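Local coordinates for dipeptide Epimerase (Enterococcus faecalis, PDB 3KUM), which belongs to the mandelate racemase/muconate lactonizing enzyme family of the enolase superfamily and holds a magnesium ion and ligands at the mouth of a beta/alpha barrel, at residues I130-L135 with T157-V162; L213-V218 with T236-E241; N262-K267 with G291-E296. All coordinates share one frame; numbering follows the deposited sequence.

The three contacts join pieces of one barrel sheet, and their centres lie about 14 to 15 Å apart around a shared ligand pocket. Interactions 1 and 2 meet through a salt bridge in which Lys159 NZ stands 2.9 Å from Glu215 OE1. Interactions 2 and 3, whose strands 236-239 and 260-263 are neighbours, are coupled through Asp240: its OD1 takes salt bridges from Lys264 NZ and Lys267 NZ, each at 2.7 Å. Interaction 2 supplies two carboxylates to the magnesium ion. All three reach the bound tyrosine, whose OXT binds the metal while O takes a bond from Lys159 NZ and a weak one from Lys264 NZ; the bound arginine touches interactions 1 and 3.

Interaction 1: residues I130-L135 with T157-V162; sequences ITDITL and TLKIKV. With TYR (tyrosine), chain J; ARG (arginine), chain I.
Segments 130-135 and 157-162 pair in parallel, the axes of their two short strands 4.6 Å apart and inclined by 31°. The firm rungs are Lys159 N to Ile133 O, Leu135 N to Lys159 O at 2.8 Å and Lys161 N to Leu135 O; the bond from Ile133 N to Thr157 O is weak. On the face turned to helix 140-153, Ile133 CG2 lies beside Leu158 CD2, 3.7 Å away, the two side chains pointing the same way. The other face carries Thr134 and Lys159. Here the aliphatic chain of Lys159 climbs alongside the threonine, its CD 3.5 Å from Thr134 OG1. With CG anti to the backbone N (chi1 -179°) and every later torsion extended, this lysine reaches straight into the pocket, where NZ donates to O of the bound tyrosine at 2.8 Å; Glu215 and Asp318 are its other partners. Lys161 instead bends at chi2 (-74°), passes Thr134 CG2 and brings NZ to Asp189 and Asn191, with a weak bond to O of the bound arginine. Asp132 turns toward the base of Lys159, OD2 3.8 Å from Lys159 CB, and pairs with Arg187. The two lysines match the K-x-K pattern of the second barrel strand in muconate lactonizing enzyme relatives, and their ammonium groups meet the tyrosine carboxylate and the arginine carbonyl of the linked ligand, which would probably favour the charged form of that carboxylate.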
loop_
_atom_site.group_PDB
_atom_site.type_symbol
_atom_site.label_atom_id
_atom_site.label_comp_id
_atom_site.label_asym_id
_atom_site.label_seq_id
_atom_site.Cartn_x
_atom_site.Cartn_y
_atom_site.Cartn_z
ATOM N N ILE A 130 20.713 -7.184 1.255
ATOM C CA ILE A 130 22.086 -6.812 1.532
ATOM C C ILE A 130 22.071 -5.527 2.336
ATOM O O ILE A 130 21.478 -4.535 1.922
ATOM C CB ILE A 130 22.876 -6.598 0.231
ATOM C CG1 ILE A 130 22.891 -7.900 -0.569
ATOM C CG2 ILE A 130 24.301 -6.147 0.555
ATOM C CD1 ILE A 130 23.513 -7.772 -1.938
ATOM N N THR A 131 22.717 -5.543 3.494
ATOM C CA THR A 131 22.741 -4.357 4.321
ATOM C C THR A 131 24.117 -3.735 4.442
ATOM O O THR A 131 25.136 -4.416 4.333
ATOM C CB THR A 131 22.249 -4.648 5.756
ATOM O OG1 THR A 131 22.365 -3.457 6.545
ATOM C CG2 THR A 131 23.083 -5.746 6.404
ATOM N N ASP A 132 24.132 -2.427 4.663
ATOM C CA ASP A 132 25.381 -1.721 4.877
ATOM C C ASP A 132 25.667 -1.953 6.357
ATOM O O ASP A 132 25.028 -2.787 6.997
ATOM C CB ASP A 132 25.220 -0.211 4.616
ATOM C CG ASP A 132 24.184 0.455 5.539
ATOM O OD1 ASP A 132 23.978 -0.028 6.673
ATOM O OD2 ASP A 132 23.590 1.483 5.135
ATOM N N ILE A 133 26.645 -1.237 6.888
ATOM C CA ILE A 133 26.963 -1.314 8.304
ATOM C C ILE A 133 27.353 0.113 8.625
ATOM O O ILE A 133 28.057 0.763 7.846
ATOM C CB ILE A 133 28.118 -2.299 8.614
ATOM C CG1 ILE A 133 28.251 -2.452 10.135
ATOM C CG2 ILE A 133 29.428 -1.799 8.015
ATOM C CD1 ILE A 133 29.096 -3.635 10.580
ATOM N N THR A 134 26.863 0.615 9.751
ATOM C CA THR A 134 27.131 1.988 10.148
ATOM C C THR A 134 28.413 2.139 10.965
ATOM O O THR A 134 28.889 1.186 11.591
ATOM C CB THR A 134 25.939 2.563 10.966
ATOM O OG1 THR A 134 24.721 2.379 10.233
ATOM C CG2 THR A 134 26.125 4.049 11.222
ATOM N N LEU A 135 28.978 3.343 10.917
ATOM C CA LEU A 135 30.177 3.686 11.669
ATOM C C LEU A 135 29.810 4.933 12.459
ATOM O O LEU A 135 29.507 5.979 11.884
ATOM C CB LEU A 135 31.355 3.979 10.727
ATOM C CG LEU A 135 31.907 2.816 9.895
ATOM C CD1 LEU A 135 33.051 3.308 9.028
ATOM C CD2 LEU A 135 32.385 1.702 10.807
ATOM N N THR A 157 29.147 -1.495 1.420
ATOM C CA THR A 157 28.562 -0.179 1.677
ATOM C C THR A 157 28.717 0.205 3.145
ATOM O O THR A 157 28.449 -0.596 4.037
ATOM C CB THR A 157 27.060 -0.147 1.320
ATOM O OG1 THR A 157 26.881 -0.545 -0.044
ATOM C CG2 THR A 157 26.494 1.258 1.515
ATOM N N LEU A 158 29.140 1.437 3.390
ATOM C CA LEU A 158 29.326 1.899 4.753
ATOM C C LEU A 158 28.520 3.165 5.010
ATOM O O LEU A 158 28.530 4.091 4.201
ATOM C CB LEU A 158 30.808 2.179 5.018
ATOM C CG LEU A 158 31.813 1.085 4.653
ATOM C CD1 LEU A 158 33.210 1.530 5.071
ATOM C CD2 LEU A 158 31.446 -0.218 5.337
ATOM N N LYS A 159 27.808 3.190 6.131
ATOM C CA LYS A 159 27.031 4.364 6.502
ATOM C C LYS A 159 27.917 5.134 7.476
ATOM O O LYS A 159 28.361 4.583 8.481
ATOM C CB LYS A 159 25.714 3.956 7.177
ATOM C CG LYS A 159 24.838 5.141 7.567
ATOM C CD LYS A 159 23.418 4.719 7.942
ATOM C CE LYS A 159 22.570 5.935 8.285
ATOM N NZ LYS A 159 21.141 5.599 8.533
ATOM N N ILE A 160 28.174 6.403 7.171
ATOM C CA ILE A 160 29.044 7.235 7.994
ATOM C C ILE A 160 28.341 8.387 8.692
ATOM O O ILE A 160 27.748 9.247 8.049
ATOM C CB ILE A 160 30.195 7.825 7.141
ATOM C CG1 ILE A 160 30.980 6.687 6.482
ATOM C CG2 ILE A 160 31.108 8.689 8.015
ATOM C CD1 ILE A 160 31.973 7.158 5.432
ATOM N N LYS A 161 28.431 8.409 10.018
ATOM C CA LYS A 161 27.814 9.471 10.800
ATOM C C LYS A 161 28.740 10.684 10.889
ATOM O O LYS A 161 29.956 10.544 10.998
ATOM C CB LYS A 161 27.489 8.972 12.214
ATOM C CG LYS A 161 26.401 7.899 12.281
ATOM C CD LYS A 161 25.018 8.491 12.042
ATOM C CE LYS A 161 23.935 7.428 12.142
ATOM N NZ LYS A 161 22.572 7.992 11.929
ATOM N N VAL A 162 28.148 11.872 10.835
ATOM C CA VAL A 162 28.887 13.121 10.927
ATOM C C VAL A 162 27.942 14.121 11.570
ATOM O O VAL A 162 26.743 13.861 11.670
ATOM C CB VAL A 162 29.307 13.651 9.531
ATOM C CG1 VAL A 162 30.202 12.638 8.829
ATOM C CG2 VAL A 162 28.076 13.947 8.691
HETATM N N TYR J . 19.775 4.643 13.202
HETATM C CA TYR J . 19.397 6.049 13.259
HETATM C C TYR J . 19.541 6.770 11.920
HETATM O O TYR J . 19.595 6.088 10.871
HETATM C CB TYR J . 20.233 6.765 14.317
HETATM C CG TYR J . 19.996 6.265 15.720
HETATM C CD1 TYR J . 21.052 6.157 16.619
HETATM C CD2 TYR J . 18.715 5.904 16.155
HETATM C CE1 TYR J . 20.851 5.705 17.914
HETATM C CE2 TYR J . 18.500 5.444 17.456
HETATM C CZ TYR J . 19.579 5.347 18.328
HETATM O OH TYR J . 19.414 4.872 19.609
HETATM O OXT TYR J . 19.575 8.023 11.948
HETATM N N ARG I . 22.078 2.372 11.555
HETATM C CA ARG I . 21.206 2.751 12.713
HETATM C C ARG I . 20.940 4.251 12.697
HETATM O O ARG I . 21.779 5.036 12.242
HETATM C CB ARG I . 21.889 2.388 14.032
HETATM C CG ARG I . 22.514 1.021 14.053
HETATM C CD ARG I . 23.560 0.959 15.140
HETATM N NE ARG I . 24.496 -0.137 14.932
HETATM C CZ ARG I . 25.671 -0.233 15.544
HETATM N NH1 ARG I . 26.051 0.706 16.401
HETATM N NH2 ARG I . 26.464 -1.267 15.302
HETATM O O HOH W 1 27.270 -3.982 2.247
#

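Interaction 2: residues L213-V218 with T236-E241. With MG (magnesium ion), chain K; TYR (tyrosine), chain J.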
loop_
_atom_site.group_PDB
_atom_site.type_symbol
_atom_site.label_atom_id
_atom_site.label_comp_id
_atom_site.label_asym_id
_atom_site.label_seq_id
_atom_site.Cartn_x
_atom_site.Cartn_y
_atom_site.Cartn_z
ATOM N N LEU A 213 25.004 9.213 -1.132
ATOM C CA LEU A 213 23.904 10.082 -0.728
ATOM C C LEU A 213 24.135 10.629 0.673
ATOM O O LEU A 213 24.936 10.090 1.424
ATOM C CB LEU A 213 22.584 9.296 -0.759
ATOM C CG LEU A 213 22.527 8.010 0.080
ATOM C CD1 LEU A 213 22.388 8.344 1.559
ATOM C CD2 LEU A 213 21.347 7.161 -0.369
ATOM N N VAL A 214 23.420 11.701 1.006
ATOM C CA VAL A 214 23.509 12.324 2.322
ATOM C C VAL A 214 22.125 12.294 2.991
ATOM O O VAL A 214 21.152 12.815 2.453
ATOM C CB VAL A 214 24.000 13.783 2.212
ATOM C CG1 VAL A 214 24.038 14.436 3.592
ATOM C CG2 VAL A 214 25.389 13.808 1.581
ATOM N N GLU A 215 22.069 11.678 4.168
ATOM C CA GLU A 215 20.850 11.514 4.957
ATOM C C GLU A 215 20.582 12.649 5.955
ATOM O O GLU A 215 21.464 13.036 6.731
ATOM C CB GLU A 215 20.941 10.178 5.709
ATOM C CG GLU A 215 19.660 9.709 6.388
ATOM C CD GLU A 215 19.769 8.278 6.905
ATOM O OE1 GLU A 215 20.694 7.551 6.475
ATOM O OE2 GLU A 215 18.919 7.871 7.732
ATOM N N GLN A 216 19.360 13.174 5.915
ATOM C CA GLN A 216 18.893 14.239 6.806
ATOM C C GLN A 216 19.959 15.264 7.211
ATOM O O GLN A 216 20.407 15.289 8.362
ATOM C CB GLN A 216 18.286 13.621 8.075
ATOM C CG GLN A 216 17.360 14.555 8.848
ATOM C CD GLN A 216 16.065 14.839 8.112
ATOM O OE1 GLN A 216 15.441 13.928 7.569
ATOM N NE2 GLN A 216 15.642 16.104 8.101
ATOM N N PRO A 217 20.354 16.143 6.277
ATOM C CA PRO A 217 21.369 17.166 6.552
ATOM C C PRO A 217 20.930 18.310 7.478
ATOM O O PRO A 217 21.762 18.909 8.163
ATOM C CB PRO A 217 21.728 17.662 5.157
ATOM C CG PRO A 217 20.415 17.528 4.418
ATOM C CD PRO A 217 19.966 16.158 4.856
ATOM N N VAL A 218 19.634 18.612 7.497
ATOM C CA VAL A 218 19.121 19.696 8.326
ATOM C C VAL A 218 18.050 19.232 9.316
ATOM O O VAL A 218 17.640 18.067 9.310
ATOM C CB VAL A 218 18.521 20.821 7.446
ATOM C CG1 VAL A 218 19.572 21.326 6.445
ATOM C CG2 VAL A 218 17.292 20.305 6.705
ATOM N N THR A 236 22.569 12.770 -4.014
ATOM C CA THR A 236 21.280 12.266 -3.543
ATOM C C THR A 236 21.030 12.569 -2.065
ATOM O O THR A 236 21.821 12.197 -1.195
ATOM C CB THR A 236 21.159 10.749 -3.769
ATOM O OG1 THR A 236 21.262 10.472 -5.174
ATOM C CG2 THR A 236 19.809 10.238 -3.254
ATOM N N ILE A 237 19.925 13.261 -1.800
ATOM C CA ILE A 237 19.545 13.618 -0.442
ATOM C C ILE A 237 18.400 12.720 0.043
ATOM O O ILE A 237 17.401 12.537 -0.656
ATOM C CB ILE A 237 19.108 15.094 -0.367
ATOM C CG1 ILE A 237 20.267 15.996 -0.811
ATOM C CG2 ILE A 237 18.676 15.441 1.045
ATOM C CD1 ILE A 237 21.562 15.728 -0.072
ATOM N N MET A 238 18.569 12.162 1.239
ATOM C CA MET A 238 17.585 11.271 1.853
ATOM C C MET A 238 17.005 11.864 3.130
ATOM O O MET A 238 17.738 12.426 3.953
ATOM C CB MET A 238 18.235 9.930 2.189
ATOM C CG MET A 238 17.324 8.947 2.932
ATOM S SD MET A 238 18.158 7.401 3.375
ATOM C CE MET A 238 18.104 6.548 1.843
ATOM N N ALA A 239 15.691 11.742 3.289
ATOM C CA ALA A 239 15.018 12.237 4.480
ATOM C C ALA A 239 14.823 11.083 5.462
ATOM O O ALA A 239 14.449 9.972 5.071
ATOM C CB ALA A 239 13.666 12.846 4.110
ATOM N N ASP A 240 15.104 11.333 6.737
ATOM C CA ASP A 240 14.914 10.304 7.752
ATOM C C ASP A 240 13.963 10.835 8.824
ATOM O O ASP A 240 12.762 10.551 8.784
ATOM C CB ASP A 240 16.254 9.891 8.367
ATOM C CG ASP A 240 16.106 8.794 9.422
ATOM O OD1 ASP A 240 15.053 8.117 9.454
ATOM O OD2 ASP A 240 17.053 8.602 10.215
ATOM N N GLU A 241 14.489 11.625 9.758
ATOM C CA GLU A 241 13.676 12.183 10.827
ATOM C C GLU A 241 12.554 13.097 10.330
ATOM O O GLU A 241 11.598 13.347 11.059
ATOM C CB GLU A 241 14.559 12.932 11.835
ATOM C CG GLU A 241 15.606 12.049 12.519
ATOM C CD GLU A 241 17.003 12.216 11.933
ATOM O OE1 GLU A 241 17.166 12.029 10.707
ATOM O OE2 GLU A 241 17.942 12.537 12.706
HETATM MG MG MG K . 19.387 8.681 9.598
HETATM N N TYR J . 19.775 4.643 13.202
HETATM C CA TYR J . 19.397 6.049 13.259
HETATM C C TYR J . 19.541 6.770 11.920
HETATM O O TYR J . 19.595 6.088 10.871
HETATM C CB TYR J . 20.233 6.765 14.317
HETATM C CG TYR J . 19.996 6.265 15.720
HETATM C CD1 TYR J . 21.052 6.157 16.619
HETATM C CD2 TYR J . 18.715 5.904 16.155
HETATM C CE1 TYR J . 20.851 5.705 17.914
HETATM C CE2 TYR J . 18.500 5.444 17.456
HETATM C CZ TYR J . 19.579 5.347 18.328
HETATM O OH TYR J . 19.414 4.872 19.609
HETATM O OXT TYR J . 19.575 8.023 11.948
HETATM O O HOH W 2 19.214 10.737 9.731
#
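Glu215 and Asp240 present carboxylates whose planes are turned 64° apart, with one oxygen of each on the magnesium ion. Over one face of the Glu215 carboxylate sits Met238 SD, 4.0 Å from Glu215 CD; the metal stands on the opposite face, well out of the plane, yet bound to OE2 at 2.1 Å. The remaining oxygen, OE1, is left to Lys159. Asp240 OD2 reaches the ion at 2.4 Å, leaving OD1 to Lys264 and Lys267. The Gln216 amide is used in its own plane: OE1 accepts Asp240 N at 2.7 Å, and NE2 donates to Val218 O and also bonds Ser242. Glu241 crosses it with its carboxylate turned 78°, OE1 lying 3.1 Å from Gln216 CG. These groups sit at the C-terminal ends of strands 213-215 and 236-239, consecutive parallel strands of a beta-alpha-beta unit through helix 223-232. Together with Asp189 from the preceding strand they form the carboxylate trio of enolase superfamily metal sites. Glu241 OE1 accepts from a water 2.6 Å away, itself a magnesium ligand, while its OE2 bonds Asn191; OXT of the bound tyrosine is another ligand of the ion. Deeper in the barrel, Leu213 CD2 touches Met238 CE, while Ile237 CD1 packs on Val214 CB on the other face.

Interaction 3: residues N262-K267 with G291-E296; sequences NIKLMK and GCMAEE. With TYR (tyrosine), chain J; ARG (arginine), chain I.
Lys264 lies over the Gly291-Cys292 peptide, its CG 3.7 Å from Gly291 C, and crosses Met293 at about a right angle where CD meets SD. A bend at the last torsion (chi4 66°) turns NZ aside to Asp240, with a weak bond to Asn262 OD1 and another weak one to O of the bound tyrosine. Nearby, Gly291 N donates to Ile263 O at 2.7 Å in an almost straight bond (176°), which joins the ends of two neighbouring strands. Further along, Met266 CB rests on Met293 CG at 3.6 Å, and Met266 CE approaches Glu296 OE1. A chi1 of 57° directs the otherwise extended Glu296 chain back across the type I turn from Met293 to Glu296, so that OE2 accepts Met293 N at 2.7 Å through its anti lone pair. Water links Leu265 N with Gly291 O and Met266 N with Glu296 OE2. The loop faces the ligand with backbone and acid alike: Cys292 O accepts the peptide N-H of the bound tyrosine at 2.8 Å, and Glu295 OE1 accepts its phenol OH at 2.7 Å. Such loops at the C-terminal ends of successive strands form the ligand site of a TIM-barrel enzyme of the enolase superfamily.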
loop_
_atom_site.group_PDB
_atom_site.type_symbol
_atom_site.label_atom_id
_atom_site.label_comp_id
_atom_site.label_asym_id
_atom_site.label_seq_id
_atom_site.Cartn_x
_atom_site.Cartn_y
_atom_site.Cartn_z
ATOM N N ASN A 262 14.047 7.305 4.077
ATOM C CA ASN A 262 14.419 6.226 4.989
ATOM C C ASN A 262 13.192 5.797 5.797
ATOM O O ASN A 262 12.543 6.614 6.456
ATOM C CB ASN A 262 15.520 6.687 5.954
ATOM C CG ASN A 262 15.889 5.619 6.977
ATOM O OD1 ASN A 262 15.018 5.022 7.611
ATOM N ND2 ASN A 262 17.185 5.387 7.152
ATOM N N ILE A 263 12.876 4.513 5.724
ATOM C CA ILE A 263 11.744 3.952 6.453
ATOM C C ILE A 263 12.236 3.182 7.672
ATOM O O ILE A 263 13.203 2.430 7.587
ATOM C CB ILE A 263 10.951 2.935 5.587
ATOM C CG1 ILE A 263 10.270 3.634 4.417
ATOM C CG2 ILE A 263 9.923 2.205 6.455
ATOM C CD1 ILE A 263 9.676 2.663 3.405
ATOM N N LYS A 264 11.568 3.374 8.805
ATOM C CA LYS A 264 11.890 2.634 10.024
ATOM C C LYS A 264 10.568 2.191 10.639
ATOM O O LYS A 264 9.674 3.007 10.841
ATOM C CB LYS A 264 12.650 3.497 11.047
ATOM C CG LYS A 264 14.116 3.754 10.723
ATOM C CD LYS A 264 14.768 4.526 11.868
ATOM C CE LYS A 264 16.204 4.935 11.557
ATOM N NZ LYS A 264 16.259 5.918 10.446
ATOM N N LEU A 265 10.437 0.904 10.928
ATOM C CA LEU A 265 9.206 0.406 11.529
ATOM C C LEU A 265 8.904 1.131 12.848
ATOM O O LEU A 265 7.739 1.371 13.182
ATOM C CB LEU A 265 9.314 -1.100 11.768
ATOM C CG LEU A 265 9.570 -1.932 10.511
ATOM C CD1 LEU A 265 9.599 -3.412 10.868
ATOM C CD2 LEU A 265 8.486 -1.648 9.478
ATOM N N MET A 266 9.957 1.490 13.583
ATOM C CA MET A 266 9.802 2.177 14.864
ATOM C C MET A 266 9.418 3.656 14.740
ATOM O O MET A 266 9.124 4.312 15.738
ATOM C CB MET A 266 11.078 2.028 15.706
ATOM C CG MET A 266 11.466 0.579 16.003
ATOM S SD MET A 266 10.082 -0.464 16.604
ATOM C CE MET A 266 10.557 -2.071 15.960
ATOM N N LYS A 267 9.427 4.185 13.521
ATOM C CA LYS A 267 9.030 5.569 13.306
ATOM C C LYS A 267 7.600 5.623 12.784
ATOM O O LYS A 267 6.863 6.573 13.066
ATOM C CB LYS A 267 9.933 6.267 12.275
ATOM C CG LYS A 267 11.304 6.722 12.773
ATOM C CD LYS A 267 11.979 7.611 11.722
ATOM C CE LYS A 267 12.083 6.895 10.378
ATOM N NZ LYS A 267 12.385 7.822 9.245
ATOM N N GLY A 291 15.650 1.352 7.458
ATOM C CA GLY A 291 16.630 1.566 8.512
ATOM C C GLY A 291 16.263 0.910 9.836
ATOM O O GLY A 291 15.368 0.058 9.906
ATOM N N CYS A 292 16.946 1.306 10.904
ATOM C CA CYS A 292 16.669 0.726 12.211
ATOM C C CYS A 292 17.141 1.632 13.328
ATOM O O CYS A 292 17.945 2.539 13.105
ATOM C CB CYS A 292 17.352 -0.640 12.349
ATOM S SG CYS A 292 19.179 -0.593 12.311
ATOM N N MET A 293 16.626 1.379 14.526
ATOM C CA MET A 293 16.995 2.144 15.712
ATOM C C MET A 293 18.127 1.370 16.371
ATOM O O MET A 293 18.237 0.158 16.188
ATOM C CB MET A 293 15.820 2.222 16.690
ATOM C CG MET A 293 14.552 2.820 16.115
ATOM S SD MET A 293 14.737 4.556 15.767
ATOM C CE MET A 293 13.853 5.290 17.144
ATOM N N ALA A 294 18.960 2.061 17.138
ATOM C CA ALA A 294 20.052 1.398 17.826
ATOM C C ALA A 294 19.496 0.502 18.937
ATOM O O ALA A 294 20.112 -0.507 19.293
ATOM C CB ALA A 294 21.008 2.433 18.415
ATOM N N GLU A 295 18.320 0.864 19.458
ATOM C CA GLU A 295 17.683 0.112 20.538
ATOM C C GLU A 295 16.855 -1.113 20.147
ATOM O O GLU A 295 16.293 -1.778 21.022
ATOM C CB GLU A 295 16.800 1.036 21.385
ATOM C CG GLU A 295 17.528 2.239 21.958
ATOM C CD GLU A 295 17.211 3.514 21.208
ATOM O OE1 GLU A 295 17.129 3.468 19.958
ATOM O OE2 GLU A 295 17.054 4.564 21.871
ATOM N N GLU A 296 16.744 -1.428 18.862
ATOM C CA GLU A 296 15.967 -2.612 18.514
ATOM C C GLU A 296 16.875 -3.808 18.287
ATOM O O GLU A 296 18.090 -3.659 18.167
ATOM C CB GLU A 296 15.059 -2.352 17.308
ATOM C CG GLU A 296 15.733 -1.893 16.051
ATOM C CD GLU A 296 14.713 -1.597 14.969
ATOM O OE1 GLU A 296 13.929 -2.515 14.642
ATOM O OE2 GLU A 296 14.689 -0.456 14.454
HETATM N N TYR J . 19.775 4.643 13.202
HETATM C CA TYR J . 19.397 6.049 13.259
HETATM C C TYR J . 19.541 6.770 11.920
HETATM O O TYR J . 19.595 6.088 10.871
HETATM C CB TYR J . 20.233 6.765 14.317
HETATM C CG TYR J . 19.996 6.265 15.720
HETATM C CD1 TYR J . 21.052 6.157 16.619
HETATM C CD2 TYR J . 18.715 5.904 16.155
HETATM C CE1 TYR J . 20.851 5.705 17.914
HETATM C CE2 TYR J . 18.500 5.444 17.456
HETATM C CZ TYR J . 19.579 5.347 18.328
HETATM O OH TYR J . 19.414 4.872 19.609
HETATM O OXT TYR J . 19.575 8.023 11.948
HETATM N N ARG I . 22.078 2.372 11.555
HETATM C CA ARG I . 21.206 2.751 12.713
HETATM C C ARG I . 20.940 4.251 12.697
HETATM O O ARG I . 21.779 5.036 12.242
HETATM C CB ARG I . 21.889 2.388 14.032
HETATM C CG ARG I . 22.514 1.021 14.053
HETATM C CD ARG I . 23.560 0.959 15.140
HETATM N NE ARG I . 24.496 -0.137 14.932
HETATM C CZ ARG I . 25.671 -0.233 15.544
HETATM N NH1 ARG I . 26.051 0.706 16.401
HETATM N NH2 ARG I . 26.464 -1.267 15.302
HETATM O O HOH W 3 18.578 3.649 9.687
HETATM O O HOH W 4 12.713 -0.582 10.557
HETATM O O HOH W 5 12.966 0.753 12.906
#